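PDB 6IV9: Cas13d from uncultured Ruminococcus sp, which binds a CRISPR RNA and, through its two HEPN domains, directs both the maturation of that RNA and the cleavage of target RNA. Local coordinates for residues Q707-G711 with R712-A716; F621-N624 with N625-S629; S779-L782 with C783-D787. The protein carries 2 engineered substitutions. All coordinates share one frame; numbering follows the deposited sequence.

Interaction 1. Residues Q707-G711 with R712-A716; sequences QQAKG and RENVA. With nucleotides of chain B.
Glu713 reaches back over the chain to Lys710, every carbon of its side chain running alongside the Lys710 carbonyl before the carboxylate arrives at the backbone amide. CB sits 3.2 Å from Lys710 O, and CG and CD follow a little farther from the same oxygen. OE1 then accepts from Lys710 N at 2.9 Å through its anti lone pair, in a bond bent only modestly. CG lies beside the backbone N of Glu713 and the chain beyond is extended (chi2 174°), which is what carries OE1 to the Lys710 amide. The backbone between these residues is a type II' beta turn from Lys710 to Glu713, leading into helix 713-760. Gly711 takes its second position with a positive phi that favours glycine, and Glu713 N closes the turn on Lys710 O at 3.2 Å. Asn714 grips Gly711 O twice: its backbone N comes from above the carbonyl plane, while ND2, 3.0 Å from that oxygen, approaches closer to the plane and keeps its partner nearly within the amide plane. The ND2 bond sets how the amide is turned and leaves OD1 3.5 Å from Ala709 CB. Farther back, the loop meets the RNA of chain B: Gln708 OE1 lies 3.1 Å from O2' of A48, and Gln707 CG packs against a phosphate oxygen of A49.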
ATOM      1  N   GLN A 707      12.071   9.875  33.214  1.00 35.28           N
ATOM      2  CA  GLN A 707      11.915   8.583  32.515  1.00 35.19           C
ATOM      3  C   GLN A 707      11.695   7.469  33.537  1.00 38.10           C
ATOM      4  O   GLN A 707      10.863   6.622  33.299  1.00 33.53           O
ATOM      5  CB  GLN A 707      13.079   8.365  31.557  1.00 36.09           C
ATOM      6  CG  GLN A 707      13.133   6.972  30.990  1.00 35.21           C
ATOM      7  CD  GLN A 707      12.085   6.668  29.956  1.00 35.26           C
ATOM      8  OE1 GLN A 707      12.135   5.641  29.313  1.00 39.43           O
ATOM      9  NE2 GLN A 707      11.132   7.552  29.793  1.00 28.72           N
ATOM     10  N   GLN A 708      12.457   7.458  34.627  1.00 37.40           N
ATOM     11  CA  GLN A 708      12.181   6.474  35.698  1.00 40.97           C
ATOM     12  C   GLN A 708      11.234   7.157  36.681  1.00 39.21           C
ATOM     13  O   GLN A 708      11.631   7.384  37.795  1.00 41.71           O
ATOM     14  CB  GLN A 708      13.483   6.042  36.361  1.00 47.01           C
ATOM     15  CG  GLN A 708      14.423   5.373  35.389  1.00 50.72           C
ATOM     16  CD  GLN A 708      15.471   4.546  36.079  1.00 53.23           C
ATOM     17  OE1 GLN A 708      15.164   3.645  36.843  1.00 52.45           O
ATOM     18  NE2 GLN A 708      16.717   4.863  35.806  1.00 44.57           N
ATOM     19  N   ALA A 709      10.022   7.461  36.241  1.00 37.22           N
ATOM     20  CA  ALA A 709       9.067   8.243  37.047  1.00 41.47           C
ATOM     21  C   ALA A 709       8.663   7.525  38.327  1.00 43.88           C
ATOM     22  O   ALA A 709       8.318   6.367  38.275  1.00 41.55           O
ATOM     23  CB  ALA A 709       7.853   8.567  36.228  1.00 43.07           C
ATOM     24  N   LYS A 710       8.679   8.256  39.435  1.00 45.26           N
ATOM     25  CA  LYS A 710       8.209   7.703  40.720  1.00 55.08           C
ATOM     26  C   LYS A 710       7.033   8.546  41.203  1.00 42.37           C
ATOM     27  O   LYS A 710       7.148   9.762  41.193  1.00 40.78           O
ATOM     28  CB  LYS A 710       9.315   7.723  41.774  1.00 57.94           C
ATOM     29  CG  LYS A 710      10.384   6.664  41.581  1.00 71.03           C
ATOM     30  CD  LYS A 710       9.823   5.305  41.220  1.00 77.84           C
ATOM     31  CE  LYS A 710      10.870   4.213  41.274  1.00 84.25           C
ATOM     32  NZ  LYS A 710      12.151   4.668  40.685  1.00 86.62           N
ATOM     33  N   GLY A 711       5.955   7.875  41.590  1.00 44.13           N
ATOM     34  CA  GLY A 711       4.782   8.551  42.160  1.00 52.03           C
ATOM     35  C   GLY A 711       4.159   9.547  41.218  1.00 56.82           C
ATOM     36  O   GLY A 711       3.896   9.192  40.082  1.00 53.48           O
ATOM     37  N   ARG A 712       4.013  10.789  41.691  1.00 53.65           N
ATOM     38  CA  ARG A 712       3.333  11.906  40.984  1.00 50.15           C
ATOM     39  C   ARG A 712       4.091  12.266  39.717  1.00 52.03           C
ATOM     40  O   ARG A 712       3.473  12.780  38.785  1.00 46.59           O
ATOM     41  CB  ARG A 712       3.144  13.127  41.882  1.00 49.08           C
ATOM     42  CG  ARG A 712       1.975  12.989  42.839  1.00 55.50           C
ATOM     43  CD  ARG A 712       0.658  12.928  42.110  1.00 57.58           C
ATOM     44  NE  ARG A 712       0.374  14.188  41.448  1.00 57.93           N
ATOM     45  CZ  ARG A 712      -0.738  14.433  40.780  1.00 56.05           C
ATOM     46  NH1 ARG A 712      -1.729  13.564  40.815  1.00 48.16           N
ATOM     47  NH2 ARG A 712      -0.853  15.539  40.077  1.00 52.82           N
ATOM     48  N   GLU A 713       5.359  11.869  39.650  1.00 43.33           N
ATOM     49  CA  GLU A 713       6.206  12.146  38.469  1.00 42.45           C
ATOM     50  C   GLU A 713       5.559  11.468  37.259  1.00 37.85           C
ATOM     51  O   GLU A 713       5.769  11.932  36.163  1.00 40.79           O
ATOM     52  CB  GLU A 713       7.628  11.635  38.698  1.00 45.65           C
ATOM     53  CG  GLU A 713       8.461  12.538  39.583  1.00 52.14           C
ATOM     54  CD  GLU A 713       9.834  12.008  39.962  1.00 64.04           C
ATOM     55  OE1 GLU A 713      10.073  10.803  39.796  1.00 50.84           O
ATOM     56  OE2 GLU A 713      10.658  12.815  40.416  1.00 61.13           O
ATOM     57  N   ASN A 714       4.809  10.402  37.492  1.00 34.97           N
ATOM     58  CA  ASN A 714       4.136   9.619  36.430  1.00 42.92           C
ATOM     59  C   ASN A 714       3.089  10.458  35.695  1.00 44.94           C
ATOM     60  O   ASN A 714       2.891  10.233  34.516  1.00 35.94           O
ATOM     61  CB  ASN A 714       3.502   8.353  36.990  1.00 42.14           C
ATOM     62  CG  ASN A 714       4.507   7.238  37.143  1.00 54.54           C
ATOM     63  OD1 ASN A 714       4.913   6.628  36.171  1.00 43.08           O
ATOM     64  ND2 ASN A 714       4.924   6.990  38.366  1.00 49.82           N
ATOM     65  N   VAL A 715       2.401  11.339  36.409  1.00 43.06           N
ATOM     66  CA  VAL A 715       1.328  12.143  35.764  1.00 39.63           C
ATOM     67  C   VAL A 715       1.962  13.031  34.695  1.00 35.28           C
ATOM     68  O   VAL A 715       1.480  13.025  33.589  1.00 39.29           O
ATOM     69  CB  VAL A 715       0.549  12.946  36.825  1.00 47.06           C
ATOM     70  CG1 VAL A 715      -0.566  13.768  36.215  1.00 44.34           C
ATOM     71  CG2 VAL A 715      -0.025  12.031  37.884  1.00 49.37           C
ATOM     72  N   ALA A 716       3.036  13.731  35.021  1.00 33.53           N
ATOM     73  CA  ALA A 716       3.699  14.579  34.016  1.00 34.28           C
ATOM     74  C   ALA A 716       4.269  13.718  32.884  1.00 35.23           C
ATOM     75  O   ALA A 716       4.237  14.157  31.755  1.00 34.76           O
ATOM     76  CB  ALA A 716       4.756  15.422  34.654  1.00 40.28           C
TER
ATOM     77  P     A B  48       9.399   2.888  30.023  1.00 36.40           P
ATOM     78  OP1   A B  48       9.326   4.354  29.831  1.00 35.09           O
ATOM     79  OP2   A B  48       9.622   1.981  28.885  1.00 34.02           O
ATOM     80  O5'   A B  48      10.586   2.541  31.033  1.00 38.30           O
ATOM     81  C5'   A B  48      10.802   3.322  32.207  1.00 35.93           C
ATOM     82  C4'   A B  48      11.778   2.608  33.108  1.00 35.94           C
ATOM     83  O4'   A B  48      11.288   1.275  33.406  1.00 40.27           O
ATOM     84  C3'   A B  48      13.149   2.360  32.477  1.00 36.15           C
ATOM     85  O3'   A B  48      13.948   3.522  32.474  1.00 35.49           O
ATOM     86  C2'   A B  48      13.666   1.220  33.339  1.00 37.85           C
ATOM     87  O2'   A B  48      14.056   1.825  34.553  1.00 39.85           O
ATOM     88  C1'   A B  48      12.402   0.379  33.481  1.00 40.82           C
ATOM     89  N9    A B  48      12.276  -0.613  32.429  1.00 43.84           N
ATOM     90  C8    A B  48      11.472  -0.603  31.313  1.00 48.10           C
ATOM     91  N7    A B  48      11.602  -1.668  30.560  1.00 47.37           N
ATOM     92  C5    A B  48      12.553  -2.431  31.224  1.00 50.12           C
ATOM     93  C6    A B  48      13.118  -3.678  30.943  1.00 52.63           C
ATOM     94  N6    A B  48      12.805  -4.398  29.867  1.00 50.47           N
ATOM     95  N1    A B  48      14.042  -4.162  31.805  1.00 53.94           N
ATOM     96  C2    A B  48      14.359  -3.431  32.881  1.00 54.30           C
ATOM     97  N3    A B  48      13.895  -2.238  33.253  1.00 57.91           N
ATOM     98  C4    A B  48      12.983  -1.790  32.371  1.00 51.85           C
ATOM     99  P     A B  49      14.945   3.806  31.243  1.00 38.27           P
ATOM    100  OP1   A B  49      15.567   5.083  31.510  1.00 36.39           O
ATOM    101  OP2   A B  49      14.234   3.451  29.942  1.00 36.95           O
ATOM    102  O5'   A B  49      15.975   2.585  31.409  1.00 43.39           O
ATOM    103  C5'   A B  49      16.758   2.452  32.621  1.00 41.35           C
ATOM    104  C4'   A B  49      17.612   1.218  32.548  1.00 41.06           C
ATOM    105  O4'   A B  49      16.757   0.060  32.492  1.00 38.97           O
ATOM    106  C3'   A B  49      18.535   1.103  31.327  1.00 44.89           C
ATOM    107  O3'   A B  49      19.737   1.805  31.592  1.00 43.45           O
ATOM    108  C2'   A B  49      18.692  -0.400  31.180  1.00 50.81           C
ATOM    109  O2'   A B  49      19.602  -0.937  32.111  1.00 54.84           O
ATOM    110  C1'   A B  49      17.320  -0.898  31.630  1.00 46.56           C
ATOM    111  N9    A B  49      16.407  -1.115  30.525  1.00 51.59           N
ATOM    112  C8    A B  49      15.448  -0.289  29.990  1.00 53.85           C
ATOM    113  N7    A B  49      14.797  -0.821  28.985  1.00 50.21           N
ATOM    114  C5    A B  49      15.398  -2.062  28.822  1.00 55.81           C
ATOM    115  C6    A B  49      15.178  -3.106  27.910  1.00 61.17           C
ATOM    116  N6    A B  49      14.251  -3.065  26.950  1.00 60.49           N
ATOM    117  N1    A B  49      15.949  -4.213  28.021  1.00 59.47           N
ATOM    118  C2    A B  49      16.876  -4.254  28.986  1.00 61.00           C
ATOM    119  N3    A B  49      17.180  -3.335  29.898  1.00 62.59           N
ATOM    120  C4    A B  49      16.385  -2.257  29.767  1.00 56.18           C
TER

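Interaction 2. Residues F621-N624 with N625-S629; sequences FITN and NVIES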
ATOM      1  N   PHE A 621      13.887   8.548  26.941  1.00 28.76           N
ATOM      2  CA  PHE A 621      12.522   9.071  26.711  1.00 27.54           C
ATOM      3  C   PHE A 621      12.365   9.482  25.246  1.00 25.42           C
ATOM      4  O   PHE A 621      11.385   9.133  24.662  1.00 28.83           O
ATOM      5  CB  PHE A 621      12.238  10.248  27.641  1.00 30.39           C
ATOM      6  CG  PHE A 621      10.880  10.869  27.454  1.00 29.08           C
ATOM      7  CD1 PHE A 621       9.766  10.325  28.056  1.00 31.48           C
ATOM      8  CD2 PHE A 621      10.713  11.985  26.663  1.00 28.93           C
ATOM      9  CE1 PHE A 621       8.514  10.882  27.879  1.00 31.57           C
ATOM     10  CE2 PHE A 621       9.462  12.541  26.487  1.00 30.49           C
ATOM     11  CZ  PHE A 621       8.370  11.992  27.099  1.00 30.35           C
ATOM     12  N   ILE A 622      13.335  10.201  24.701  1.00 24.82           N
ATOM     13  CA  ILE A 622      13.297  10.647  23.282  1.00 27.15           C
ATOM     14  C   ILE A 622      13.336   9.426  22.356  1.00 25.99           C
ATOM     15  O   ILE A 622      12.637   9.413  21.370  1.00 26.00           O
ATOM     16  CB  ILE A 622      14.448  11.626  22.994  1.00 29.43           C
ATOM     17  CG1 ILE A 622      14.311  12.904  23.816  1.00 32.59           C
ATOM     18  CG2 ILE A 622      14.550  11.945  21.520  1.00 28.17           C
ATOM     19  CD1 ILE A 622      13.214  13.796  23.334  1.00 36.17           C
ATOM     20  N   THR A 623      14.171   8.452  22.677  1.00 27.54           N
ATOM     21  CA  THR A 623      14.253   7.250  21.831  1.00 28.02           C
ATOM     22  C   THR A 623      12.917   6.506  21.823  1.00 27.15           C
ATOM     23  O   THR A 623      12.435   6.204  20.758  1.00 26.95           O
ATOM     24  CB  THR A 623      15.326   6.302  22.382  1.00 27.65           C
ATOM     25  OG1 THR A 623      16.588   6.950  22.307  1.00 28.79           O
ATOM     26  CG2 THR A 623      15.364   4.987  21.646  1.00 34.63           C
ATOM     27  N   ASN A 624      12.349   6.240  22.991  1.00 24.70           N
ATOM     28  CA  ASN A 624      11.079   5.484  23.085  1.00 26.30           C
ATOM     29  C   ASN A 624       9.902   6.225  22.458  1.00 27.45           C
ATOM     30  O   ASN A 624       9.096   5.580  21.844  1.00 29.05           O
ATOM     31  CB  ASN A 624      10.675   5.220  24.528  1.00 29.57           C
ATOM     32  CG  ASN A 624      11.618   4.287  25.239  1.00 37.19           C
ATOM     33  OD1 ASN A 624      12.595   3.850  24.664  1.00 38.22           O
ATOM     34  ND2 ASN A 624      11.322   3.990  26.484  1.00 36.88           N
ATOM     35  N   ASN A 625       9.808   7.533  22.665  1.00 28.81           N
ATOM     36  CA  ASN A 625       8.611   8.285  22.225  1.00 27.59           C
ATOM     37  C   ASN A 625       8.759   8.968  20.871  1.00 29.70           C
ATOM     38  O   ASN A 625       7.747   9.342  20.327  1.00 27.84           O
ATOM     39  CB  ASN A 625       8.204   9.276  23.300  1.00 27.99           C
ATOM     40  CG  ASN A 625       7.778   8.528  24.532  1.00 31.07           C
ATOM     41  OD1 ASN A 625       6.692   7.985  24.567  1.00 35.78           O
ATOM     42  ND2 ASN A 625       8.666   8.424  25.493  1.00 29.50           N
ATOM     43  N   VAL A 626       9.971   9.179  20.396  1.00 25.25           N
ATOM     44  CA  VAL A 626      10.081   9.885  19.098  1.00 25.45           C
ATOM     45  C   VAL A 626      10.778   9.002  18.064  1.00 27.38           C
ATOM     46  O   VAL A 626      10.155   8.650  17.094  1.00 24.80           O
ATOM     47  CB  VAL A 626      10.778  11.244  19.259  1.00 25.35           C
ATOM     48  CG1 VAL A 626      10.805  12.016  17.963  1.00 25.80           C
ATOM     49  CG2 VAL A 626      10.129  12.065  20.353  1.00 26.12           C
ATOM     50  N   ILE A 627      12.020   8.637  18.339  1.00 26.02           N
ATOM     51  CA  ILE A 627      12.837   7.865  17.369  1.00 25.13           C
ATOM     52  C   ILE A 627      12.164   6.530  17.059  1.00 26.81           C
ATOM     53  O   ILE A 627      12.165   6.162  15.922  1.00 28.74           O
ATOM     54  CB  ILE A 627      14.276   7.681  17.882  1.00 28.69           C
ATOM     55  CG1 ILE A 627      14.998   9.022  18.024  1.00 30.77           C
ATOM     56  CG2 ILE A 627      15.027   6.715  16.993  1.00 28.02           C
ATOM     57  CD1 ILE A 627      16.327   8.948  18.715  1.00 31.56           C
ATOM     58  N   GLU A 628      11.571   5.877  18.046  1.00 25.10           N
ATOM     59  CA  GLU A 628      10.952   4.544  17.825  1.00 27.00           C
ATOM     60  C   GLU A 628       9.511   4.659  17.310  1.00 29.44           C
ATOM     61  O   GLU A 628       8.873   3.644  17.175  1.00 31.20           O
ATOM     62  CB  GLU A 628      11.052   3.674  19.069  1.00 32.38           C
ATOM     63  CG  GLU A 628      12.472   3.273  19.389  1.00 41.34           C
ATOM     64  CD  GLU A 628      12.612   2.255  20.508  1.00 54.75           C
ATOM     65  OE1 GLU A 628      11.602   1.900  21.130  1.00 61.31           O
ATOM     66  OE2 GLU A 628      13.742   1.833  20.763  1.00 75.38           O
ATOM     67  N   SER A 629       9.031   5.867  17.091  1.00 25.18           N
ATOM     68  CA  SER A 629       7.657   6.012  16.574  1.00 24.47           C
ATOM     69  C   SER A 629       7.661   5.821  15.061  1.00 23.27           C
ATOM     70  O   SER A 629       8.334   6.547  14.387  1.00 23.82           O
ATOM     71  CB  SER A 629       7.080   7.338  16.909  1.00 26.30           C
ATOM     72  OG  SER A 629       5.963   7.596  16.103  1.00 26.76           O
TER
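From Phe621 to Glu628 the backbone passes from the i to i+4 bonding of an alpha helix, Asn625 N to Phe621 O, into a wider pi-type turn in which Ile627 N and Glu628 N reach back five residues to Ile622 O and Thr623 O. Ile622 O is shared, taking Val626 N at 2.8 Å as well as Ile627 N at 3.2 Å, in the last turn of helix 617-627. Ser629 then serves as N-cap of the next helix, its OG bonded to Phe632 N. Among the side chains, Asn625 doubles the grip on Phe621 O: its ND2 gives that oxygen a second bond, 2.9 Å long. The same ND2 lies 3.3 Å above one face of the Phe621 ring, over its CD1-CE1 side, with amide and ring planes 41° apart. Phe621 makes this possible by turning its CG away from its own N (chi1 179°), which sets the ring beside the carbonyl that ND2 grips. A leucine in place of Asn625 would probably leave Phe621 O with the backbone donor as its one local partner and the ring face without its N-H neighbour. The phenyl also packs on Ala720, Lys721 and Ile724 of helix 713-760, while Ile622 and Val626 rest on Ala587. Thr623 OG1 bonds to Arg619 O, and its methyl CG2 is 3.7 Å from Glu628 OE2.

Interaction 3. Residues S779-L782 with C783-D787; sequences SQTL and CELCD
Helix 777-788 is regular alpha helix here, with Ser779, Gln780, Thr781 and Leu782 each offering a carbonyl to the amide four residues on. The bonds lengthen gently along the series, beginning at 2.9 Å for Cys783 N to Ser779 O. At the other end, Cys786 N lies 3.2 Å from Leu782 O. Side chains one turn apart follow the same rhythm. Thr781 and Leu785 lie side by side, methyl CG2 of the threonine meeting CD1 of the leucine at 4.1 Å; CG2 is set anti to the Thr781 N, which leaves OG1 beside that N and bonded to Ile777 O. Leu785 also brings CG to 3.3 Å from Thr781 O, the oxygen that accepts its own N-H. Gln780 and Glu784 run alongside each other, pointing the same way: the contact is made by Gln780 CG and Glu784 OE1 at 3.9 Å, with the amide and carboxylate planes turned 32° apart. Leu782 CD2 reaches Leu785 CD1 at 4.4 Å. Leu782, Cys783 and Cys786 meet Leu797 of helix 795-799, and Ser779 OG bonds to Ser895 O. Asp787 OD1 forms salt bridges with Lys805 and Arg804 of helix 801-813. With Leu782, Cys783 and Cys786 buried and Gln780 and Glu784 more exposed, this segment has the character of an amphipathic alpha helix.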
ATOM      1  N   SER A 779      -3.527  12.645 -25.814  1.00 25.58           N
ATOM      2  CA  SER A 779      -4.920  13.134 -25.747  1.00 27.88           C
ATOM      3  C   SER A 779      -5.247  13.970 -26.988  1.00 28.96           C
ATOM      4  O   SER A 779      -6.317  13.828 -27.519  1.00 27.87           O
ATOM      5  CB  SER A 779      -5.130  13.938 -24.512  1.00 29.65           C
ATOM      6  OG  SER A 779      -5.042  13.119 -23.382  1.00 30.65           O
ATOM      7  N   GLN A 780      -4.321  14.826 -27.394  1.00 30.91           N
ATOM      8  CA  GLN A 780      -4.545  15.715 -28.556  1.00 34.39           C
ATOM      9  C   GLN A 780      -4.736  14.874 -29.819  1.00 32.95           C
ATOM     10  O   GLN A 780      -5.719  15.066 -30.506  1.00 37.02           O
ATOM     11  CB  GLN A 780      -3.282  16.552 -28.691  1.00 41.07           C
ATOM     12  CG  GLN A 780      -3.386  17.784 -29.561  1.00 53.16           C
ATOM     13  CD  GLN A 780      -2.022  18.434 -29.562  1.00 67.79           C
ATOM     14  OE1 GLN A 780      -1.675  19.206 -28.678  1.00 59.88           O
ATOM     15  NE2 GLN A 780      -1.210  18.073 -30.537  1.00 72.70           N
ATOM     16  N   THR A 781      -3.846  13.928 -30.051  1.00 29.37           N
ATOM     17  CA  THR A 781      -3.940  13.081 -31.255  1.00 34.31           C
ATOM     18  C   THR A 781      -5.229  12.258 -31.246  1.00 36.15           C
ATOM     19  O   THR A 781      -5.886  12.217 -32.250  1.00 34.42           O
ATOM     20  CB  THR A 781      -2.720  12.174 -31.362  1.00 31.58           C
ATOM     21  OG1 THR A 781      -1.578  13.013 -31.391  1.00 33.86           O
ATOM     22  CG2 THR A 781      -2.753  11.313 -32.597  1.00 34.76           C
ATOM     23  N   LEU A 782      -5.569  11.636 -30.127  1.00 32.77           N
ATOM     24  CA  LEU A 782      -6.800  10.816 -30.063  1.00 28.50           C
ATOM     25  C   LEU A 782      -8.046  11.683 -30.232  1.00 31.17           C
ATOM     26  O   LEU A 782      -8.975  11.213 -30.829  1.00 35.15           O
ATOM     27  CB  LEU A 782      -6.806  10.016 -28.764  1.00 30.71           C
ATOM     28  CG  LEU A 782      -5.695   8.979 -28.663  1.00 28.67           C
ATOM     29  CD1 LEU A 782      -5.734   8.272 -27.334  1.00 31.36           C
ATOM     30  CD2 LEU A 782      -5.798   7.992 -29.799  1.00 35.01           C
ATOM     31  N   CYS A 783      -8.072  12.875 -29.650  1.00 31.81           N
ATOM     32  CA  CYS A 783      -9.251  13.760 -29.806  1.00 32.63           C
ATOM     33  C   CYS A 783      -9.394  14.161 -31.276  1.00 34.08           C
ATOM     34  O   CYS A 783     -10.479  14.095 -31.785  1.00 38.03           O
ATOM     35  CB  CYS A 783      -9.135  15.009 -28.945  1.00 32.66           C
ATOM     36  SG  CYS A 783      -9.404  14.710 -27.178  0.87 32.55           S
ATOM     37  N   GLU A 784      -8.291  14.499 -31.926  1.00 38.14           N
ATOM     38  CA  GLU A 784      -8.324  14.917 -33.349  1.00 37.78           C
ATOM     39  C   GLU A 784      -8.858  13.773 -34.214  1.00 42.06           C
ATOM     40  O   GLU A 784      -9.655  14.039 -35.091  1.00 42.09           O
ATOM     41  CB  GLU A 784      -6.908  15.249 -33.805  1.00 43.23           C
ATOM     42  CG  GLU A 784      -6.409  16.594 -33.333  1.00 48.09           C
ATOM     43  CD  GLU A 784      -4.940  16.861 -33.623  1.00 52.38           C
ATOM     44  OE1 GLU A 784      -4.483  17.953 -33.316  1.00 55.80           O
ATOM     45  OE2 GLU A 784      -4.262  15.970 -34.141  1.00 58.85           O
ATOM     46  N   LEU A 785      -8.419  12.546 -33.955  1.00 39.22           N
ATOM     47  CA  LEU A 785      -8.867  11.369 -34.734  1.00 37.61           C
ATOM     48  C   LEU A 785     -10.368  11.162 -34.545  1.00 41.40           C
ATOM     49  O   LEU A 785     -11.010  10.778 -35.495  1.00 42.16           O
ATOM     50  CB  LEU A 785      -8.072  10.132 -34.331  1.00 37.16           C
ATOM     51  CG  LEU A 785      -6.601  10.177 -34.708  1.00 40.86           C
ATOM     52  CD1 LEU A 785      -5.849   9.022 -34.094  1.00 40.90           C
ATOM     53  CD2 LEU A 785      -6.439  10.188 -36.212  1.00 47.39           C
ATOM     54  N   CYS A 786     -10.886  11.392 -33.347  1.00 39.03           N
ATOM     55  CA  CYS A 786     -12.340  11.206 -33.158  1.00 37.90           C
ATOM     56  C   CYS A 786     -13.086  12.208 -34.036  1.00 45.40           C
ATOM     57  O   CYS A 786     -14.096  11.851 -34.585  1.00 42.95           O
ATOM     58  CB  CYS A 786     -12.748  11.438 -31.712  1.00 42.59           C
ATOM     59  SG  CYS A 786     -12.293  10.078 -30.616  0.61 33.18           S
ATOM     60  N   ASP A 787     -12.623  13.450 -34.061  1.00 48.03           N
ATOM     61  CA  ASP A 787     -13.289  14.505 -34.862  1.00 56.47           C
ATOM     62  C   ASP A 787     -13.159  14.251 -36.372  1.00 52.72           C
ATOM     63  O   ASP A 787     -14.151  14.402 -37.055  1.00 64.85           O
ATOM     64  CB  ASP A 787     -12.777  15.901 -34.497  1.00 57.20           C
ATOM     65  CG  ASP A 787     -12.897  16.298 -33.030  1.00 66.44           C
ATOM     66  OD1 ASP A 787     -13.845  15.861 -32.360  1.00 56.68           O
ATOM     67  OD2 ASP A 787     -12.038  17.060 -32.581  1.00 57.79           O
TER

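Along the chain interaction 2 comes first, on helix 617-627, then interaction 1 at the start of helix 713-760, and last interaction 3 on helix 777-788, the next helix in sequence. Interactions 1 and 2 are neighbours, their centres about 17 Å apart: the Gln707 side chain packs against Phe621 and Asn624, and helix 713-760 itself supports the Phe621 ring. Together they form a patch beside the bound RNA, where Gln707, Gln708 and Asn624 lie close to its backbone. Interaction 3 sits across the chain's centre, its centre about 70 Å from that of interaction 1 and 56 Å from that of interaction 2, showing how widely this largely helical protein spreads.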